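Local coordinates for putative iron-uptake ABC transport system,periplasmic iron-binding protein (Campylobacter jejuni, PDB 3E13) that binds a ferric ion and, as a periplasmic iron-binding protein, probably delivers it to an ABC transporter for iron uptake, at residues P52-I57 with K242-Q247; D124-E129 with K165-N170; Q182-F187 with V213-S218; E261-L266 with P274-V279. All blocks are in the same frame, centred on the assembly; numbering follows the deposited sequence.

Contact 1: residues P52-I57 with K242-Q247; sequences PADIFI and KSSKNQ
The carboxylate of D54 and the side-chain amide of N246 meet with their planes 59° apart, and the donors of the loop 242-247 arrive around the carboxylate at different places. N246 ND2 reaches OD2 of D54 on its syn side, 2.9 Å away in a nearly straight bond (176°), with the oxygen lying in the amide plane. S244 OG comes to the anti side of D54 OD1 at 2.8 Å, whereas the backbone N of N246 sits above the carboxylate plane, 3.0 Å from the same oxygen. The N-H of K245 adds a weak bond to OD1, and a water that bridges P52 O and K245 N also donates to it. Aspartate suits this place because two short-armed oxygens can gather the N-H and O-H groups of the loop; CG of D54 is anti to its carbonyl carbon, beside the backbone N (chi1 -63°). Next to it, S243 OG donates to A53 O at 2.8 Å, and A53 CB lies 4.0 Å from S243 OG. D54 OD2 also accepts from the backbone N of N5 in strand 3-8. The contact thus ties the residues leading into strand 55-58, a strand flanked by strands 3-8 and 233-241 in the sheet, to the loop leading from strand 233-241 into helix 247-257.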
loop_
_atom_site.group_PDB
_atom_site.type_symbol
_atom_site.label_atom_id
_atom_site.label_comp_id
_atom_site.label_asym_id
_atom_site.label_seq_id
_atom_site.Cartn_x
_atom_site.Cartn_y
_atom_site.Cartn_z
ATOM N N PRO A 52 0.687 -12.085 22.153
ATOM C CA PRO A 52 1.955 -11.403 22.484
ATOM C C PRO A 52 2.142 -10.120 21.668
ATOM O O PRO A 52 3.014 -9.339 22.000
ATOM C CB PRO A 52 3.033 -12.406 22.095
ATOM C CG PRO A 52 2.354 -13.650 21.645
ATOM C CD PRO A 52 0.900 -13.362 21.461
ATOM N N ALA A 53 1.412 -9.970 20.556
ATOM C CA ALA A 53 1.614 -8.772 19.717
ATOM C C ALA A 53 1.584 -7.493 20.495
ATOM O O ALA A 53 0.712 -7.252 21.351
ATOM C CB ALA A 53 0.567 -8.711 18.604
ATOM N N ASP A 54 2.504 -6.584 20.138
ATOM C CA ASP A 54 2.501 -5.209 20.577
ATOM C C ASP A 54 2.140 -4.209 19.463
ATOM O O ASP A 54 1.571 -3.159 19.736
ATOM C CB ASP A 54 3.892 -4.805 21.081
ATOM C CG ASP A 54 4.324 -5.597 22.281
ATOM O OD1 ASP A 54 3.631 -5.503 23.311
ATOM O OD2 ASP A 54 5.305 -6.343 22.240
ATOM N N ILE A 55 2.457 -4.578 18.226
ATOM C CA ILE A 55 2.384 -3.674 17.077
ATOM C C ILE A 55 1.810 -4.453 15.889
ATOM O O ILE A 55 2.189 -5.614 15.639
ATOM C CB ILE A 55 3.808 -3.109 16.741
ATOM C CG1 ILE A 55 4.292 -2.118 17.809
ATOM C CG2 ILE A 55 3.875 -2.571 15.319
ATOM C CD1 ILE A 55 3.693 -0.747 17.703
ATOM N N PHE A 56 0.955 -3.750 15.137
ATOM C CA PHE A 56 0.443 -4.211 13.859
ATOM C C PHE A 56 0.910 -3.201 12.812
ATOM O O PHE A 56 0.623 -2.034 12.914
ATOM C CB PHE A 56 -1.106 -4.325 13.907
ATOM C CG PHE A 56 -1.749 -4.884 12.634
ATOM C CD1 PHE A 56 -1.165 -5.955 11.936
ATOM C CD2 PHE A 56 -2.950 -4.360 12.140
ATOM C CE1 PHE A 56 -1.718 -6.459 10.773
ATOM C CE2 PHE A 56 -3.544 -4.896 11.008
ATOM C CZ PHE A 56 -2.937 -5.958 10.324
ATOM N N ILE A 57 1.654 -3.659 11.824
ATOM C CA ILE A 57 2.081 -2.830 10.693
ATOM C C ILE A 57 1.441 -3.366 9.407
ATOM O O ILE A 57 1.414 -4.589 9.175
ATOM C CB ILE A 57 3.631 -2.836 10.506
ATOM C CG1 ILE A 57 4.334 -2.596 11.789
ATOM C CG2 ILE A 57 4.012 -1.714 9.501
ATOM C CD1 ILE A 57 5.893 -2.612 11.657
ATOM N N LYS A 242 -4.293 -3.736 21.270
ATOM C CA LYS A 242 -4.924 -3.719 22.584
ATOM C C LYS A 242 -4.248 -4.771 23.504
ATOM O O LYS A 242 -4.229 -4.608 24.725
ATOM C CB LYS A 242 -6.426 -4.034 22.418
ATOM C CG LYS A 242 -7.245 -3.998 23.660
ATOM C CD LYS A 242 -8.722 -4.068 23.308
ATOM C CE LYS A 242 -9.302 -2.821 22.673
ATOM N NZ LYS A 242 -10.750 -3.170 22.277
ATOM N N SER A 243 -3.645 -5.789 22.905
ATOM C CA SER A 243 -2.988 -6.877 23.627
ATOM C C SER A 243 -1.600 -6.521 24.123
ATOM O O SER A 243 -1.013 -7.249 24.924
ATOM C CB SER A 243 -2.846 -8.104 22.723
ATOM O OG SER A 243 -2.031 -7.860 21.579
ATOM N N SER A 244 -1.051 -5.416 23.608
ATOM C CA SER A 244 0.310 -5.004 23.946
ATOM C C SER A 244 0.612 -4.939 25.434
ATOM O O SER A 244 -0.081 -4.200 26.188
ATOM C CB SER A 244 0.609 -3.598 23.370
ATOM O OG SER A 244 1.945 -3.322 23.686
ATOM N N LYS A 245 1.650 -5.705 25.836
ATOM C CA LYS A 245 2.156 -5.641 27.203
ATOM C C LYS A 245 3.483 -4.886 27.277
ATOM O O LYS A 245 3.966 -4.628 28.395
ATOM C CB LYS A 245 2.318 -7.057 27.813
ATOM C CG LYS A 245 1.004 -7.878 27.899
ATOM C CD LYS A 245 -0.058 -7.230 28.758
ATOM C CE LYS A 245 -0.756 -8.236 29.758
ATOM N NZ LYS A 245 -0.791 -7.738 31.200
ATOM N N ASN A 246 4.053 -4.541 26.120
ATOM C CA ASN A 246 5.288 -3.755 26.040
ATOM C C ASN A 246 4.934 -2.395 25.433
ATOM O O ASN A 246 5.467 -2.039 24.405
ATOM C CB ASN A 246 6.307 -4.494 25.186
ATOM C CG ASN A 246 6.601 -5.918 25.703
ATOM O OD1 ASN A 246 7.016 -6.087 26.856
ATOM N ND2 ASN A 246 6.410 -6.911 24.860
ATOM N N GLN A 247 4.011 -1.665 26.058
ATOM C CA GLN A 247 3.442 -0.466 25.474
ATOM C C GLN A 247 4.438 0.667 25.310
ATOM O O GLN A 247 4.353 1.419 24.323
ATOM C CB GLN A 247 2.196 -0.003 26.233
ATOM C CG GLN A 247 1.119 -1.075 26.166
ATOM C CD GLN A 247 -0.241 -0.571 26.510
ATOM O OE1 GLN A 247 -0.407 0.587 26.912
ATOM N NE2 GLN A 247 -1.221 -1.445 26.410
HETATM O O HOH W 1 2.885 -7.957 24.443
#

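Contact 2: residues D124-E129 with K165-N170; sequences DLAKAE and KGVLEN
Apolar packing joins L125 and A126 to V167, a close fit of the loop 124-129 against one side of a helix. CG2 of V167 touches CB of L125 at 4.1 Å and CB of A126 at 4.2 Å; this methyl stands anti to the carbonyl carbon of V167, while CG1 is anti to the backbone N (chi1 168°). A branched valine sets a methyl against the loop without a long chain, and alanine, with its single methyl, lets the loop backbone come close: CA of A126 lies 3.9 Å from the backbone N of V167.

Backbone packing is closer still at G166, whose CA is 4.1 Å from CA of A126 and 3.7 Å from A126 O. Glycine suits the spot for a plain steric reason: having no CB, it lets A126 O lie against its CA.

The polar part centres on N170, in the C-terminal part of helix 157-170. Its CB is directed to the loop, and its amide lies among the carbonyl oxygens of L125 and K127, a place that suits a short side chain with hydrogen-bonding capacity. Within the loop, K127 NZ forms a salt bridge with D124 OD1 at 2.9 Å, and D124 OD2 accepts from the backbone N of K120 and N121.

L125 also packs on W163 of the same helix and I134 of strand 134-135, and N170 likewise packs on I134. The contact therefore sets the C-terminal part of helix 157-170 against the loop that runs from strand 97-109 to strand 134-135.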
loop_
_atom_site.group_PDB
_atom_site.type_symbol
_atom_site.label_atom_id
_atom_site.label_comp_id
_atom_site.label_asym_id
_atom_site.label_seq_id
_atom_site.Cartn_x
_atom_site.Cartn_y
_atom_site.Cartn_z
ATOM N N ASP A 124 -11.082 3.612 -17.191
ATOM C CA ASP A 124 -10.684 3.142 -18.506
ATOM C C ASP A 124 -10.168 1.691 -18.473
ATOM O O ASP A 124 -10.211 0.985 -19.476
ATOM C CB ASP A 124 -9.636 4.079 -19.095
ATOM C CG ASP A 124 -10.146 5.473 -19.328
ATOM O OD1 ASP A 124 -11.356 5.616 -19.654
ATOM O OD2 ASP A 124 -9.387 6.505 -19.234
ATOM N N LEU A 125 -9.629 1.245 -17.329
ATOM C CA LEU A 125 -9.164 -0.144 -17.216
ATOM C C LEU A 125 -10.249 -1.171 -17.508
ATOM O O LEU A 125 -9.930 -2.325 -17.838
ATOM C CB LEU A 125 -8.629 -0.428 -15.829
ATOM C CG LEU A 125 -7.358 0.345 -15.468
ATOM C CD1 LEU A 125 -7.215 0.339 -13.942
ATOM C CD2 LEU A 125 -6.177 -0.330 -16.099
ATOM N N ALA A 126 -11.504 -0.768 -17.344
ATOM C CA ALA A 126 -12.678 -1.648 -17.484
ATOM C C ALA A 126 -13.342 -1.562 -18.888
ATOM O O ALA A 126 -14.317 -2.280 -19.163
ATOM C CB ALA A 126 -13.683 -1.322 -16.414
ATOM N N LYS A 127 -12.787 -0.720 -19.765
ATOM C CA LYS A 127 -13.338 -0.516 -21.101
ATOM C C LYS A 127 -13.049 -1.657 -22.054
ATOM O O LYS A 127 -11.988 -2.248 -22.057
ATOM C CB LYS A 127 -12.874 0.821 -21.695
ATOM C CG LYS A 127 -13.530 1.981 -20.976
ATOM C CD LYS A 127 -13.168 3.277 -21.525
ATOM C CE LYS A 127 -13.941 4.417 -20.831
ATOM N NZ LYS A 127 -13.553 5.727 -21.521
ATOM N N ALA A 128 -14.021 -1.958 -22.908
ATOM C CA ALA A 128 -13.877 -3.080 -23.844
ATOM C C ALA A 128 -12.672 -3.020 -24.766
ATOM O O ALA A 128 -12.130 -4.050 -25.175
ATOM C CB ALA A 128 -15.158 -3.212 -24.666
ATOM N N GLU A 129 -12.253 -1.820 -25.139
ATOM C CA GLU A 129 -11.104 -1.650 -26.000
ATOM C C GLU A 129 -9.789 -2.222 -25.442
ATOM O O GLU A 129 -8.840 -2.487 -26.208
ATOM C CB GLU A 129 -10.920 -0.170 -26.376
ATOM C CG GLU A 129 -10.636 0.780 -25.236
ATOM C CD GLU A 129 -10.999 2.214 -25.585
ATOM O OE1 GLU A 129 -12.162 2.612 -25.333
ATOM O OE2 GLU A 129 -10.122 2.914 -26.134
ATOM N N LYS A 165 -16.227 -5.837 -12.848
ATOM C CA LYS A 165 -16.615 -6.774 -13.884
ATOM C C LYS A 165 -15.800 -6.611 -15.154
ATOM O O LYS A 165 -15.300 -7.611 -15.718
ATOM C CB LYS A 165 -18.131 -6.662 -14.144
ATOM C CG LYS A 165 -18.665 -7.538 -15.280
ATOM C CD LYS A 165 -20.196 -7.424 -15.408
ATOM C CE LYS A 165 -20.732 -8.267 -16.599
ATOM N NZ LYS A 165 -21.943 -7.680 -17.228
ATOM N N GLY A 166 -15.594 -5.357 -15.569
ATOM C CA GLY A 166 -14.856 -5.084 -16.770
ATOM C C GLY A 166 -13.380 -5.405 -16.626
ATOM O O GLY A 166 -12.755 -5.947 -17.523
ATOM N N VAL A 167 -12.782 -5.024 -15.499
ATOM C CA VAL A 167 -11.408 -5.388 -15.200
ATOM C C VAL A 167 -11.216 -6.906 -15.254
ATOM O O VAL A 167 -10.293 -7.400 -15.924
ATOM C CB VAL A 167 -10.991 -4.823 -13.842
ATOM C CG1 VAL A 167 -9.681 -5.439 -13.374
ATOM C CG2 VAL A 167 -10.835 -3.282 -13.968
ATOM N N LEU A 168 -12.122 -7.651 -14.639
ATOM C CA LEU A 168 -12.050 -9.109 -14.646
ATOM C C LEU A 168 -12.063 -9.602 -16.084
ATOM O O LEU A 168 -11.249 -10.454 -16.474
ATOM C CB LEU A 168 -13.205 -9.731 -13.914
ATOM C CG LEU A 168 -13.170 -11.258 -13.785
ATOM C CD1 LEU A 168 -11.882 -11.724 -13.148
ATOM C CD2 LEU A 168 -14.394 -11.682 -12.965
ATOM N N GLU A 169 -12.988 -9.091 -16.876
ATOM C CA GLU A 169 -13.139 -9.539 -18.256
ATOM C C GLU A 169 -11.905 -9.226 -19.089
ATOM O O GLU A 169 -11.571 -9.974 -20.002
ATOM C CB GLU A 169 -14.387 -8.917 -18.896
ATOM C CG GLU A 169 -14.463 -9.235 -20.391
ATOM C CD GLU A 169 -15.843 -9.103 -21.006
ATOM O OE1 GLU A 169 -16.750 -8.490 -20.386
ATOM O OE2 GLU A 169 -15.985 -9.619 -22.145
ATOM N N ASN A 170 -11.244 -8.113 -18.774
ATOM C CA ASN A 170 -10.104 -7.619 -19.519
ATOM C C ASN A 170 -8.762 -8.219 -19.173
ATOM O O ASN A 170 -7.814 -7.966 -19.881
ATOM C CB ASN A 170 -9.986 -6.093 -19.320
ATOM C CG ASN A 170 -11.027 -5.292 -20.074
ATOM O OD1 ASN A 170 -11.102 -4.037 -19.901
ATOM N ND2 ASN A 170 -11.804 -5.941 -20.947
#

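Contact 3: residues Q182-F187 with V213-S218; sequences QARQVF and VEVGNS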
loop_
_atom_site.group_PDB
_atom_site.type_symbol
_atom_site.label_atom_id
_atom_site.label_comp_id
_atom_site.label_asym_id
_atom_site.label_seq_id
_atom_site.Cartn_x
_atom_site.Cartn_y
_atom_site.Cartn_z
ATOM N N GLN A 182 3.169 -8.589 -12.185
ATOM C CA GLN A 182 2.419 -7.871 -13.180
ATOM C C GLN A 182 3.380 -6.990 -13.982
ATOM O O GLN A 182 3.271 -6.918 -15.188
ATOM C CB GLN A 182 1.320 -7.010 -12.544
ATOM C CG GLN A 182 0.033 -7.846 -12.234
ATOM C CD GLN A 182 0.074 -8.492 -10.879
ATOM O OE1 GLN A 182 -0.099 -9.750 -10.692
ATOM N NE2 GLN A 182 0.288 -7.688 -9.908
ATOM N N ALA A 183 4.348 -6.371 -13.304
ATOM C CA ALA A 183 5.312 -5.536 -14.017
ATOM C C ALA A 183 6.123 -6.363 -15.027
ATOM O O ALA A 183 6.436 -5.902 -16.132
ATOM C CB ALA A 183 6.277 -4.886 -13.022
ATOM N N ARG A 184 6.510 -7.556 -14.620
ATOM C CA ARG A 184 7.266 -8.429 -15.521
ATOM C C ARG A 184 6.404 -8.771 -16.733
ATOM O O ARG A 184 6.921 -8.837 -17.863
ATOM C CB ARG A 184 7.721 -9.715 -14.828
ATOM C CG ARG A 184 8.741 -10.576 -15.645
ATOM C CD ARG A 184 8.816 -12.027 -15.107
ATOM N NE ARG A 184 9.694 -12.923 -15.882
ATOM C CZ ARG A 184 9.609 -14.279 -15.902
ATOM N NH1 ARG A 184 8.684 -14.940 -15.182
ATOM N NH2 ARG A 184 10.454 -14.976 -16.665
ATOM N N GLN A 185 5.113 -9.011 -16.529
ATOM C CA GLN A 185 4.235 -9.285 -17.651
ATOM C C GLN A 185 4.231 -8.142 -18.658
ATOM O O GLN A 185 4.233 -8.371 -19.849
ATOM C CB GLN A 185 2.826 -9.587 -17.199
ATOM C CG GLN A 185 2.680 -10.917 -16.517
ATOM C CD GLN A 185 1.245 -11.219 -16.076
ATOM O OE1 GLN A 185 0.535 -12.080 -16.674
ATOM N NE2 GLN A 185 0.808 -10.564 -15.017
ATOM N N VAL A 186 4.319 -6.906 -18.195
ATOM C CA VAL A 186 4.438 -5.750 -19.091
ATOM C C VAL A 186 5.788 -5.645 -19.800
ATOM O O VAL A 186 5.851 -5.409 -21.009
ATOM C CB VAL A 186 4.104 -4.444 -18.294
ATOM C CG1 VAL A 186 4.434 -3.146 -19.106
ATOM C CG2 VAL A 186 2.679 -4.473 -17.928
ATOM N N PHE A 187 6.853 -5.883 -19.041
ATOM C CA PHE A 187 8.194 -5.987 -19.601
ATOM C C PHE A 187 8.234 -7.027 -20.746
ATOM O O PHE A 187 8.813 -6.765 -21.786
ATOM C CB PHE A 187 9.163 -6.385 -18.503
ATOM C CG PHE A 187 10.496 -6.805 -19.014
ATOM C CD1 PHE A 187 11.360 -5.854 -19.513
ATOM C CD2 PHE A 187 10.891 -8.133 -18.983
ATOM C CE1 PHE A 187 12.620 -6.236 -19.989
ATOM C CE2 PHE A 187 12.118 -8.509 -19.448
ATOM C CZ PHE A 187 12.975 -7.558 -19.974
ATOM N N VAL A 213 16.131 -5.210 -12.597
ATOM C CA VAL A 213 16.529 -3.903 -13.212
ATOM C C VAL A 213 16.023 -3.788 -14.635
ATOM O O VAL A 213 15.456 -2.749 -15.027
ATOM C CB VAL A 213 18.022 -3.666 -13.102
ATOM C CG1 VAL A 213 18.394 -2.344 -13.769
ATOM C CG2 VAL A 213 18.478 -3.636 -11.613
ATOM N N GLU A 214 16.132 -4.863 -15.399
ATOM C CA GLU A 214 15.610 -4.887 -16.769
ATOM C C GLU A 214 14.098 -4.594 -16.782
ATOM O O GLU A 214 13.585 -3.790 -17.594
ATOM C CB GLU A 214 15.868 -6.256 -17.392
ATOM C CG GLU A 214 17.315 -6.521 -17.660
ATOM C CD GLU A 214 17.507 -7.821 -18.457
ATOM O OE1 GLU A 214 18.683 -8.083 -18.828
ATOM O OE2 GLU A 214 16.503 -8.566 -18.691
ATOM N N VAL A 215 13.374 -5.277 -15.894
ATOM C CA VAL A 215 11.928 -5.060 -15.784
ATOM C C VAL A 215 11.629 -3.633 -15.415
ATOM O O VAL A 215 10.849 -2.957 -16.088
ATOM C CB VAL A 215 11.243 -5.988 -14.761
ATOM C CG1 VAL A 215 9.766 -5.606 -14.524
ATOM C CG2 VAL A 215 11.357 -7.426 -15.235
ATOM N N GLY A 216 12.229 -3.139 -14.339
ATOM C CA GLY A 216 11.899 -1.816 -13.845
ATOM C C GLY A 216 12.225 -0.738 -14.857
ATOM O O GLY A 216 11.476 0.245 -15.012
ATOM N N ASN A 217 13.275 -0.972 -15.621
ATOM C CA ASN A 217 13.743 0.048 -16.580
ATOM C C ASN A 217 12.785 0.187 -17.785
ATOM O O ASN A 217 12.794 1.242 -18.463
ATOM C CB ASN A 217 15.160 -0.226 -17.077
ATOM C CG ASN A 217 16.256 0.229 -16.097
ATOM O OD1 ASN A 217 15.988 0.872 -15.098
ATOM N ND2 ASN A 217 17.517 -0.165 -16.391
ATOM N N SER A 218 11.946 -0.818 -18.035
ATOM C CA SER A 218 10.989 -0.801 -19.106
ATOM C C SER A 218 9.696 -0.065 -18.792
ATOM O O SER A 218 8.886 0.126 -19.675
ATOM C CB SER A 218 10.689 -2.241 -19.535
ATOM O OG SER A 218 9.770 -2.886 -18.634
#
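The ring of F187 lies against E214 and V215 in the C-terminal part of helix 210-217. V215 N sits over one face, 4.2 Å above the plane and toward the rim, and V215 CA makes an off-centre CH-pi contact 4.3 Å from the ring centroid. At the edge stands S218, its OG 3.5 Å from F187 CD1. CB of F187 is directed to the other segment, and CG is anti to the backbone N (chi1 167°).

The apolar contacts belong to V215. Its CG1 touches CB of A183 at 3.9 Å, and its CG2 meets F187 CD2 at 3.8 Å; a small alanine lets this branched side chain approach the helix backbone. The side chain of A183 is also about 6 Å from that of the iron ligand Y200, so the packing borders the ligand's surroundings. The two helical segments cross at 76°, their axes 8.9 Å apart.

Polar bonding stays within one partner, where S218 OG donates to V215 O at 2.8 Å in the carbonyl plane. Its hydrogen-bonding hydrogen is thus already used where the oxygen borders the ring edge.

No hydrogen bond links the two segments, so the contact rests on van der Waals and CH-pi packing.

Contact 4: residues E261-L266 with P274-V279; sequences EIQKIL and PIRNDV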
loop_
_atom_site.group_PDB
_atom_site.type_symbol
_atom_site.label_atom_id
_atom_site.label_comp_id
_atom_site.label_asym_id
_atom_site.label_seq_id
_atom_site.Cartn_x
_atom_site.Cartn_y
_atom_site.Cartn_z
ATOM N N GLU A 261 15.802 9.855 10.127
ATOM C CA GLU A 261 16.616 8.842 9.491
ATOM C C GLU A 261 15.788 7.728 8.876
ATOM O O GLU A 261 16.085 7.278 7.783
ATOM C CB GLU A 261 17.700 8.251 10.431
ATOM C CG GLU A 261 18.573 7.229 9.716
ATOM C CD GLU A 261 19.769 6.703 10.485
ATOM O OE1 GLU A 261 19.814 6.837 11.717
ATOM O OE2 GLU A 261 20.696 6.176 9.793
ATOM N N ILE A 262 14.713 7.347 9.559
ATOM C CA ILE A 262 13.935 6.217 9.112
ATOM C C ILE A 262 13.035 6.624 7.936
ATOM O O ILE A 262 12.875 5.857 6.976
ATOM C CB ILE A 262 13.146 5.638 10.279
ATOM C CG1 ILE A 262 14.105 5.190 11.376
ATOM C CG2 ILE A 262 12.270 4.498 9.832
ATOM C CD1 ILE A 262 15.161 4.103 10.919
ATOM N N GLN A 263 12.477 7.833 7.992
ATOM C CA GLN A 263 11.702 8.330 6.874
ATOM C C GLN A 263 12.569 8.466 5.635
ATOM O O GLN A 263 12.135 8.189 4.522
ATOM C CB GLN A 263 11.014 9.636 7.242
ATOM C CG GLN A 263 9.937 9.430 8.288
ATOM C CD GLN A 263 8.634 9.059 7.665
ATOM O OE1 GLN A 263 8.122 9.783 6.822
ATOM N NE2 GLN A 263 8.124 7.895 8.021
ATOM N N LYS A 264 13.830 8.875 5.829
ATOM C CA LYS A 264 14.766 8.923 4.708
ATOM C C LYS A 264 15.059 7.511 4.124
ATOM O O LYS A 264 15.098 7.343 2.907
ATOM C CB LYS A 264 16.055 9.665 5.086
ATOM C CG LYS A 264 16.919 9.983 3.814
ATOM C CD LYS A 264 16.127 10.598 2.648
ATOM C CE LYS A 264 16.991 11.428 1.691
ATOM N NZ LYS A 264 16.447 11.433 0.335
ATOM N N ILE A 265 15.228 6.506 4.960
ATOM C CA ILE A 265 15.439 5.149 4.462
ATOM C C ILE A 265 14.217 4.669 3.681
ATOM O O ILE A 265 14.325 4.001 2.658
ATOM C CB ILE A 265 15.751 4.203 5.618
ATOM C CG1 ILE A 265 17.141 4.538 6.203
ATOM C CG2 ILE A 265 15.585 2.714 5.193
ATOM C CD1 ILE A 265 17.449 3.710 7.396
ATOM N N LEU A 266 13.037 4.996 4.173
ATOM C CA LEU A 266 11.815 4.546 3.503
ATOM C C LEU A 266 11.725 5.077 2.077
ATOM O O LEU A 266 11.241 4.368 1.202
ATOM C CB LEU A 266 10.608 4.919 4.326
ATOM C CG LEU A 266 10.407 4.069 5.613
ATOM C CD1 LEU A 266 9.513 4.769 6.609
ATOM C CD2 LEU A 266 9.888 2.711 5.286
ATOM N N PRO A 274 7.687 9.697 1.817
ATOM C CA PRO A 274 7.651 9.956 3.266
ATOM C C PRO A 274 6.377 10.635 3.704
ATOM O O PRO A 274 5.761 11.405 2.938
ATOM C CB PRO A 274 8.802 10.933 3.490
ATOM C CG PRO A 274 8.982 11.595 2.155
ATOM C CD PRO A 274 8.686 10.538 1.130
ATOM N N ILE A 275 6.017 10.436 4.968
ATOM C CA ILE A 275 4.947 11.221 5.579
ATOM C C ILE A 275 5.470 12.592 5.981
ATOM O O ILE A 275 4.776 13.586 5.796
ATOM C CB ILE A 275 4.380 10.476 6.785
ATOM C CG1 ILE A 275 3.730 9.204 6.288
ATOM C CG2 ILE A 275 3.412 11.349 7.596
ATOM C CD1 ILE A 275 2.513 9.356 5.446
ATOM N N ARG A 276 6.674 12.656 6.504
ATOM C CA ARG A 276 7.209 13.939 6.952
ATOM C C ARG A 276 7.403 14.846 5.775
ATOM O O ARG A 276 7.864 14.407 4.701
ATOM C CB ARG A 276 8.565 13.748 7.625
ATOM C CG ARG A 276 8.619 12.997 8.891
ATOM C CD ARG A 276 10.016 12.874 9.435
ATOM N NE ARG A 276 10.542 14.187 9.871
ATOM C CZ ARG A 276 10.838 14.536 11.128
ATOM N NH1 ARG A 276 10.663 13.703 12.142
ATOM N NH2 ARG A 276 11.336 15.768 11.346
ATOM N N ASN A 277 7.157 16.151 6.015
ATOM C CA ASN A 277 7.281 17.144 4.983
ATOM C C ASN A 277 8.648 17.810 4.899
ATOM O O ASN A 277 8.841 18.737 4.091
ATOM C CB ASN A 277 6.187 18.206 5.048
ATOM C CG ASN A 277 6.305 19.151 6.251
ATOM O OD1 ASN A 277 7.268 19.132 7.010
ATOM N ND2 ASN A 277 5.281 19.990 6.418
ATOM N N ASP A 278 9.599 17.309 5.657
ATOM C CA ASP A 278 10.976 17.814 5.668
ATOM C C ASP A 278 12.037 16.765 5.252
ATOM O O ASP A 278 13.228 16.913 5.518
ATOM C CB ASP A 278 11.282 18.411 7.049
ATOM C CG ASP A 278 11.309 17.383 8.132
ATOM O OD1 ASP A 278 11.656 17.725 9.282
ATOM O OD2 ASP A 278 11.012 16.196 7.876
ATOM N N VAL A 279 11.588 15.713 4.575
ATOM C CA VAL A 279 12.459 14.675 4.082
ATOM C C VAL A 279 12.431 14.686 2.539
ATOM O O VAL A 279 11.391 14.461 1.930
ATOM C CB VAL A 279 11.999 13.289 4.592
ATOM C CG1 VAL A 279 12.857 12.199 3.985
ATOM C CG2 VAL A 279 12.097 13.214 6.101
#
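Q263 receives the backbone of I275 and R276 on its side-chain oxygen, joining a helix to the loop that follows strand 273-274 in this periplasmic solute-binding fold. OE1 accepts two N-H groups: I275 N, 2.9 Å away and in the carbonyl plane but bent at the hydrogen (133°), and R276 N, 3.2 Å away and above that plane but nearly straight (170°). Two consecutive amides of a loop without regular structure are thereby satisfied by one acceptor. The other half of the buried amide is satisfied too, since NE2 donates to M257 O and to I99 O of strand 97-109. Glutamine suits the position because it offers an acceptor and a donor at the end of an arm long enough to reach the loop; its chain bends at chi2 (-86°), which turns CD away from the extended course.

Apolar parts pack alongside. CG of Q263 lies 3.6 Å from CD of R276 as the two chains cross obliquely, and the branched V279 places CG2 against CB of Q263 and CG1 against CA and CD of K264. The ammonium of K264 is paired with D268 and also donates to E280 O.

R276 has its guanidinium well occupied. NH1 donates to L258 O, and the group makes a cation-pi contact with F84. Its side-on grip on D278 uses two nitrogens and both syn lone pairs: NE donates to OD2 and NH2 to OD1, each at 2.9 Å, with both oxygens in the guanidinium plane.

Along the chain, contacts 2 and 3 follow one another between the two segments of contact 1, and contact 4 comes after it. Contacts 1 and 4, with centres about 24 Å apart, both lie across the chain's centre from contact 2; helix 247-257, which begins at the end of contact 1, leads on toward helix 260-268 of contact 4. Contacts 2 and 3, about 22 Å apart by centres, involve the successive helices 157-170 and 179-188. Between centres, contact 1 is about 42 Å from contact 2 and about 38 Å from contact 3. Strands of the mixed sheet, notably 97-109 and 233-241, connect the two regions, consistent with a hinged binding protein that holds iron between two lobes.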